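Local atomic coordinates of phosphatidylinositol transfer protein SFH5 (PDB entry 6W32), a protein that binds and transfers phosphatidylinositol without detectable phosphatidylcholine transfer, regulates plasma-membrane PtdIns(4,5)P2 homeostasis, and also binds heme b. Residues Asp127-Ala132 with Leu215-Tyr220. Sequence-based numbering, arbitrary orientation.
Sequences DANKKA and LLYAKY. With HEM (protoporphyrin IX containing Fe), chain D.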
loop_
_atom_site.group_PDB
_atom_site.type_symbol
_atom_site.label_atom_id
_atom_site.label_comp_id
_atom_site.label_asym_id
_atom_site.label_seq_id
_atom_site.Cartn_x
_atom_site.Cartn_y
_atom_site.Cartn_z
ATOM N N ASP A 127 1.418 6.069 -17.061
ATOM C CA ASP A 127 2.636 6.789 -16.728
ATOM C C ASP A 127 3.376 6.078 -15.595
ATOM O O ASP A 127 2.800 5.255 -14.876
ATOM C CB ASP A 127 2.309 8.231 -16.341
ATOM C CG ASP A 127 1.749 9.067 -17.521
ATOM O OD1 ASP A 127 2.355 9.081 -18.616
ATOM O OD2 ASP A 127 0.693 9.708 -17.327
ATOM N N ALA A 128 4.669 6.383 -15.440
ATOM C CA ALA A 128 5.475 5.651 -14.469
ATOM C C ALA A 128 4.868 5.774 -13.088
ATOM O O ALA A 128 4.541 6.875 -12.640
ATOM C CB ALA A 128 6.903 6.161 -14.419
ATOM N N ASN A 129 4.704 4.636 -12.421
ATOM C CA ASN A 129 4.246 4.581 -11.044
ATOM C C ASN A 129 2.875 5.184 -10.899
ATOM O O ASN A 129 2.483 5.620 -9.805
ATOM C CB ASN A 129 5.248 5.249 -10.108
ATOM C CG ASN A 129 6.647 4.709 -10.310
ATOM O OD1 ASN A 129 6.864 3.485 -10.272
ATOM N ND2 ASN A 129 7.604 5.609 -10.571
ATOM N N LYS A 130 2.138 5.209 -12.001
ATOM C CA LYS A 130 0.704 5.453 -11.947
ATOM C C LYS A 130 -0.058 4.409 -12.756
ATOM O O LYS A 130 -1.176 4.674 -13.195
ATOM C CB LYS A 130 0.367 6.866 -12.426
ATOM C CG LYS A 130 1.097 7.983 -11.696
ATOM C CD LYS A 130 0.315 9.238 -11.824
ATOM C CE LYS A 130 1.230 10.453 -11.830
ATOM N NZ LYS A 130 0.473 11.692 -12.121
ATOM N N LYS A 131 0.540 3.235 -12.959
ATOM C CA LYS A 131 -0.107 2.092 -13.583
ATOM C C LYS A 131 -0.924 1.253 -12.598
ATOM O O LYS A 131 -2.000 0.766 -12.943
ATOM C CB LYS A 131 0.942 1.207 -14.250
ATOM C CG LYS A 131 1.885 1.936 -15.185
ATOM C CD LYS A 131 3.108 1.057 -15.446
ATOM C CE LYS A 131 3.842 1.493 -16.690
ATOM N NZ LYS A 131 4.883 0.516 -17.044
ATOM N N ALA A 132 -0.450 1.054 -11.380
ATOM C CA ALA A 132 -1.245 0.391 -10.349
ATOM C C ALA A 132 -1.872 1.451 -9.458
ATOM O O ALA A 132 -1.157 2.242 -8.839
ATOM C CB ALA A 132 -0.386 -0.560 -9.519
ATOM N N LEU A 215 6.386 3.011 -0.846
ATOM C CA LEU A 215 5.500 2.366 -1.809
ATOM C C LEU A 215 4.482 3.298 -2.453
ATOM O O LEU A 215 3.839 2.893 -3.423
ATOM C CB LEU A 215 4.744 1.191 -1.157
ATOM C CG LEU A 215 5.711 0.071 -0.793
ATOM C CD1 LEU A 215 5.155 -0.790 0.330
ATOM C CD2 LEU A 215 6.109 -0.775 -2.013
ATOM N N LEU A 216 4.304 4.516 -1.960
ATOM C CA LEU A 216 3.357 5.448 -2.578
ATOM C C LEU A 216 4.113 6.377 -3.503
ATOM O O LEU A 216 5.174 6.889 -3.132
ATOM C CB LEU A 216 2.630 6.271 -1.515
ATOM C CG LEU A 216 1.419 7.084 -1.887
ATOM C CD1 LEU A 216 0.310 6.184 -2.218
ATOM C CD2 LEU A 216 1.002 7.989 -0.737
ATOM N N TYR A 217 3.578 6.593 -4.709
ATOM C CA TYR A 217 4.105 7.648 -5.592
ATOM C C TYR A 217 3.268 8.909 -5.494
ATOM O O TYR A 217 3.800 9.955 -5.142
ATOM C CB TYR A 217 4.193 7.226 -7.067
ATOM C CG TYR A 217 4.764 8.330 -7.942
ATOM C CD1 TYR A 217 6.102 8.712 -7.845
ATOM C CD2 TYR A 217 3.966 9.005 -8.855
ATOM C CE1 TYR A 217 6.635 9.754 -8.636
ATOM C CE2 TYR A 217 4.476 10.029 -9.634
ATOM C CZ TYR A 217 5.813 10.399 -9.529
ATOM O OH TYR A 217 6.300 11.425 -10.332
ATOM N N ALA A 218 1.965 8.814 -5.768
ATOM C CA ALA A 218 1.040 9.932 -5.668
ATOM C C ALA A 218 -0.274 9.460 -5.090
ATOM O O ALA A 218 -0.724 8.349 -5.390
ATOM C CB ALA A 218 0.750 10.555 -7.026
ATOM N N LYS A 219 -0.906 10.322 -4.300
ATOM C CA LYS A 219 -2.234 10.075 -3.757
ATOM C C LYS A 219 -3.133 11.285 -4.040
ATOM O O LYS A 219 -2.752 12.436 -3.764
ATOM C CB LYS A 219 -2.137 9.768 -2.269
ATOM C CG LYS A 219 -3.443 9.333 -1.622
ATOM C CD LYS A 219 -3.172 8.418 -0.436
ATOM C CE LYS A 219 -4.411 7.656 0.019
ATOM N NZ LYS A 219 -4.119 6.876 1.274
ATOM N N TYR A 220 -4.313 11.032 -4.629
ATOM C CA TYR A 220 -5.235 12.088 -5.030
ATOM C C TYR A 220 -6.490 11.991 -4.184
ATOM O O TYR A 220 -7.017 10.897 -3.969
ATOM C CB TYR A 220 -5.609 12.005 -6.526
ATOM C CG TYR A 220 -4.409 12.055 -7.420
ATOM C CD1 TYR A 220 -3.787 10.886 -7.820
ATOM C CD2 TYR A 220 -3.844 13.272 -7.807
ATOM C CE1 TYR A 220 -2.650 10.909 -8.595
ATOM C CE2 TYR A 220 -2.709 13.308 -8.612
ATOM C CZ TYR A 220 -2.125 12.097 -8.988
ATOM O OH TYR A 220 -1.004 12.052 -9.764
HETATM C CHA HEM D . -6.695 9.262 5.119
HETATM C CHB HEM D . -11.264 7.900 5.640
HETATM C CHC HEM D . -12.682 12.431 4.728
HETATM C CHD HEM D . -8.084 13.689 3.710
HETATM C C1A HEM D . -7.823 8.514 5.329
HETATM C C2A HEM D . -7.790 7.133 5.709
HETATM C C3A HEM D . -9.063 6.729 5.897
HETATM C C4A HEM D . -9.907 7.875 5.601
HETATM C CMA HEM D . -9.643 5.351 6.301
HETATM C CAA HEM D . -6.432 6.442 5.914
HETATM C CBA HEM D . -5.966 5.445 4.880
HETATM C CGA HEM D . -6.774 5.301 3.646
HETATM O O1A HEM D . -7.870 4.686 3.839
HETATM O O2A HEM D . -6.028 5.024 2.650
HETATM C C1B HEM D . -12.041 9.012 5.499
HETATM C C2B HEM D . -13.465 9.046 5.684
HETATM C C3B HEM D . -13.874 10.292 5.438
HETATM C C4B HEM D . -12.706 11.099 5.084
HETATM C CMB HEM D . -14.299 7.811 6.085
HETATM C CAB HEM D . -15.329 10.805 5.484
HETATM C CBB HEM D . -15.669 11.875 6.179
HETATM C C1C HEM D . -11.595 13.200 4.353
HETATM C C2C HEM D . -11.558 14.627 3.958
HETATM C C3C HEM D . -10.277 14.961 3.682
HETATM C C4C HEM D . -9.456 13.775 3.880
HETATM C CMC HEM D . -12.775 15.583 3.860
HETATM C CAC HEM D . -9.756 16.347 3.209
HETATM C CBC HEM D . -8.840 16.462 2.220
HETATM C C1D HEM D . -7.266 12.644 4.041
HETATM C C2D HEM D . -5.823 12.640 4.030
HETATM C C3D HEM D . -5.422 11.242 4.507
HETATM C C4D HEM D . -6.651 10.561 4.733
HETATM C CMD HEM D . -4.858 13.763 3.638
HETATM C CAD HEM D . -4.046 10.587 4.675
HETATM C CBD HEM D . -3.901 9.571 3.535
HETATM C CGD HEM D . -2.512 8.987 3.595
HETATM O O1D HEM D . -2.237 8.005 2.829
HETATM O O2D HEM D . -1.780 9.332 4.585
HETATM N NA HEM D . -9.117 8.947 5.284
HETATM N NB HEM D . -11.611 10.272 5.138
HETATM N NC HEM D . -10.315 12.776 4.292
HETATM N ND HEM D . -7.720 11.387 4.484
HETATM FE FE HEM D . -9.704 10.821 4.693
#
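Lys-130 reaches from the segment 127-132 to two tyrosines of the segment 215-220, passing Tyr-217 on its way to Tyr-220. From CB, the chain sets CG beside the backbone N (chi1 -55°), where it grazes Tyr-217 CD2 at 4.2 Å. CD lies 3.7 Å from Tyr-220 OH. CE comes in at the edge of the Tyr-217 ring, in its plane, 3.9 Å from CE2. At the tip, NZ donates a hydrogen bond of 2.8 Å to Tyr-220 OH, near the plane of that ring, the two side chains crossing at about a right angle. A second bond, from NZ to the carbonyl O of Tyr-259, helps fix the ammonium group, while the ring of Tyr-259 also meets that of Tyr-220. Asn-129 adds contacts to the base of Tyr-217: its CB lies 3.8 Å from Tyr-217 CB and its carbonyl O 3.6 Å from the same atom. Tyr-217 CG stands anti to its own backbone N (chi1 -179°), and its side chain crosses that of Lys-130 obliquely. Two residues beyond Tyr-217, on the strand, Lys-219 sends an extended chain to the heme, NZ donating to one oxygen of each propionate, O1D (2.7 Å) and O2A (3.0 Å). The loop presenting Lys-130 contains a type II beta turn, Asp-127 to Lys-130, and joins antiparallel strands 118-122 and 132-136. Strand 179-184 lies between strands 132-136 and 216-222 in the mixed beta-sheet of the CRAL-TRIO (Sec14-like) fold, here floor to a heme pocket.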